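Local structure of putative phosphatase (Bacteroides thetaiotaomicron, 3KYA) at residues Thr305-Ser310 with Asn331-Arg336. The protein is a putative phosphatase that binds zinc ions, its substrate and physiological role being unknown. Sequence-based numbering, arbitrary orientation.
Sequences TIADPS and NHYFMR
The selenium end of M335, a selenomethionine, lies against I306, its SE 4.0 Å from I306 CB and about as far from CG1 and CD1. M335 leaves the strand with CG opposite its own carbonyl carbon, runs straight through chi2 (-175°), then bends at chi3 (74°), which turns the methyl CE onto the backbone carbonyl of I306, 3.5 Å from O. CB, CG1 and CD1 of I306 lie alongside the selenium at nearly equal distance, because CG1 sits between backbone N and carbonyl carbon and chi2 is extended, while F326, F313 and P349, from the other three strands of the sheet that holds M335, pack on the same side chain. These are van der Waals contacts, with no direct hydrogen bond between the two segments. Two residues back along the strand, the end of the Y333 side chain comes nearest to the loop, OH standing 3.8 Å from A307 CB; the hydroxyl is hydrogen-bonded to W311 NE1. The loop 305-310 links two successive four-stranded antiparallel sheets, an arrangement consistent with blades of a beta-propeller, and it runs nearly antiparallel to 331-336, which enters the third strand of the later sheet. At the far end a water bridges the segments, donating to S310 O (2.8 Å) and accepting from N331 ND2 (3.1 Å). That carbonyl is also hydrogen-bonded by N330 ND2, whereas N331 reaches it through the water alone.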
loop_
_atom_site.group_PDB
_atom_site.type_symbol
_atom_site.label_atom_id
_atom_site.label_comp_id
_atom_site.label_asym_id
_atom_site.label_seq_id
_atom_site.Cartn_x
_atom_site.Cartn_y
_atom_site.Cartn_z
ATOM N N THR A 305 -18.836 26.368 -13.219
ATOM C CA THR A 305 -19.311 26.166 -11.861
ATOM C C THR A 305 -18.933 24.702 -11.622
ATOM O O THR A 305 -19.182 23.865 -12.492
ATOM C CB THR A 305 -20.812 26.413 -11.721
ATOM O OG1 THR A 305 -21.522 25.689 -12.735
ATOM C CG2 THR A 305 -21.122 27.908 -11.869
ATOM N N ILE A 306 -18.341 24.360 -10.481
ATOM C CA ILE A 306 -17.876 22.975 -10.303
ATOM C C ILE A 306 -18.950 21.930 -9.962
ATOM O O ILE A 306 -18.773 20.770 -10.286
ATOM C CB ILE A 306 -16.683 22.875 -9.289
ATOM C CG1 ILE A 306 -17.137 23.038 -7.831
ATOM C CG2 ILE A 306 -15.587 23.890 -9.682
ATOM C CD1 ILE A 306 -15.987 22.873 -6.785
ATOM N N ALA A 307 -20.031 22.349 -9.304
ATOM C CA ALA A 307 -21.106 21.455 -8.880
ATOM C C ALA A 307 -22.413 22.233 -8.676
ATOM O O ALA A 307 -22.872 22.915 -9.588
ATOM C CB ALA A 307 -20.709 20.715 -7.604
ATOM N N ASP A 308 -22.974 22.157 -7.472
ATOM C CA ASP A 308 -24.230 22.829 -7.137
ATOM C C ASP A 308 -23.995 24.108 -6.345
ATOM O O ASP A 308 -22.860 24.402 -5.976
ATOM C CB ASP A 308 -25.086 21.864 -6.338
ATOM C CG ASP A 308 -25.444 20.659 -7.133
ATOM O OD1 ASP A 308 -26.103 20.836 -8.188
ATOM O OD2 ASP A 308 -25.066 19.551 -6.696
ATOM N N PRO A 309 -25.061 24.889 -6.107
ATOM C CA PRO A 309 -24.872 26.128 -5.350
ATOM C C PRO A 309 -24.453 25.894 -3.907
ATOM O O PRO A 309 -24.674 24.809 -3.361
ATOM C CB PRO A 309 -26.265 26.774 -5.387
ATOM C CG PRO A 309 -26.892 26.226 -6.611
ATOM C CD PRO A 309 -26.403 24.824 -6.711
ATOM N N SER A 310 -23.858 26.917 -3.307
ATOM C CA SER A 310 -23.412 26.874 -1.923
ATOM C C SER A 310 -22.311 25.822 -1.748
ATOM O O SER A 310 -22.411 24.940 -0.899
ATOM C CB SER A 310 -24.597 26.626 -0.986
ATOM O OG SER A 310 -25.555 27.676 -1.123
ATOM N N ASN A 331 -18.746 19.791 1.704
ATOM C CA ASN A 331 -19.436 18.609 1.172
ATOM C C ASN A 331 -18.608 17.315 1.109
ATOM O O ASN A 331 -19.039 16.310 0.545
ATOM C CB ASN A 331 -20.129 18.974 -0.145
ATOM C CG ASN A 331 -21.388 19.806 0.090
ATOM O OD1 ASN A 331 -22.329 19.348 0.755
ATOM N ND2 ASN A 331 -21.424 21.009 -0.466
ATOM N N HIS A 332 -17.419 17.369 1.705
ATOM C CA HIS A 332 -16.598 16.199 2.020
ATOM C C HIS A 332 -15.997 15.371 0.881
ATOM O O HIS A 332 -15.916 14.151 0.971
ATOM C CB HIS A 332 -17.417 15.316 2.992
ATOM C CG HIS A 332 -18.198 16.119 3.986
ATOM N ND1 HIS A 332 -17.590 16.901 4.949
ATOM C CD2 HIS A 332 -19.531 16.312 4.130
ATOM C CE1 HIS A 332 -18.519 17.536 5.646
ATOM N NE2 HIS A 332 -19.706 17.192 5.172
ATOM N N TYR A 333 -15.514 16.048 -0.158
ATOM C CA TYR A 333 -14.814 15.378 -1.257
ATOM C C TYR A 333 -13.886 16.329 -2.027
ATOM O O TYR A 333 -13.938 17.546 -1.842
ATOM C CB TYR A 333 -15.812 14.686 -2.223
ATOM C CG TYR A 333 -16.662 15.620 -3.086
ATOM C CD1 TYR A 333 -17.637 16.431 -2.522
ATOM C CD2 TYR A 333 -16.519 15.651 -4.469
ATOM C CE1 TYR A 333 -18.424 17.279 -3.314
ATOM C CE2 TYR A 333 -17.297 16.493 -5.264
ATOM C CZ TYR A 333 -18.252 17.297 -4.680
ATOM O OH TYR A 333 -19.026 18.130 -5.465
ATOM N N PHE A 334 -13.021 15.741 -2.854
ATOM C CA PHE A 334 -12.153 16.455 -3.779
ATOM C C PHE A 334 -12.525 16.112 -5.224
ATOM O O PHE A 334 -12.847 14.942 -5.546
ATOM C CB PHE A 334 -10.645 16.089 -3.618
ATOM C CG PHE A 334 -9.969 16.684 -2.418
ATOM C CD1 PHE A 334 -9.990 16.031 -1.200
ATOM C CD2 PHE A 334 -9.234 17.868 -2.530
ATOM C CE1 PHE A 334 -9.361 16.592 -0.083
ATOM C CE2 PHE A 334 -8.616 18.422 -1.424
ATOM C CZ PHE A 334 -8.672 17.771 -0.207
HETATM N N MSE A 335 -12.476 17.130 -6.076
HETATM C CA MSE A 335 -12.626 16.983 -7.507
HETATM C C MSE A 335 -11.241 17.212 -8.129
HETATM O O MSE A 335 -10.353 17.802 -7.492
HETATM C CB MSE A 335 -13.643 17.979 -8.068
HETATM C CG MSE A 335 -15.035 17.881 -7.449
HETATM SE SE MSE A 335 -16.322 19.057 -8.303
HETATM C CE MSE A 335 -16.566 18.048 -9.939
ATOM N N ARG A 336 -11.053 16.722 -9.349
ATOM C CA ARG A 336 -9.816 16.885 -10.083
ATOM C C ARG A 336 -10.106 17.598 -11.388
ATOM O O ARG A 336 -11.096 17.303 -12.058
ATOM C CB ARG A 336 -9.159 15.545 -10.361
ATOM C CG ARG A 336 -7.781 15.599 -11.035
ATOM C CD ARG A 336 -7.264 14.167 -11.229
ATOM N NE ARG A 336 -5.900 14.051 -11.759
ATOM C CZ ARG A 336 -5.558 14.304 -13.018
ATOM N NH1 ARG A 336 -6.462 14.740 -13.877
ATOM N NH2 ARG A 336 -4.309 14.151 -13.420
HETATM O O HOH W 1 -23.868 22.812 0.217
#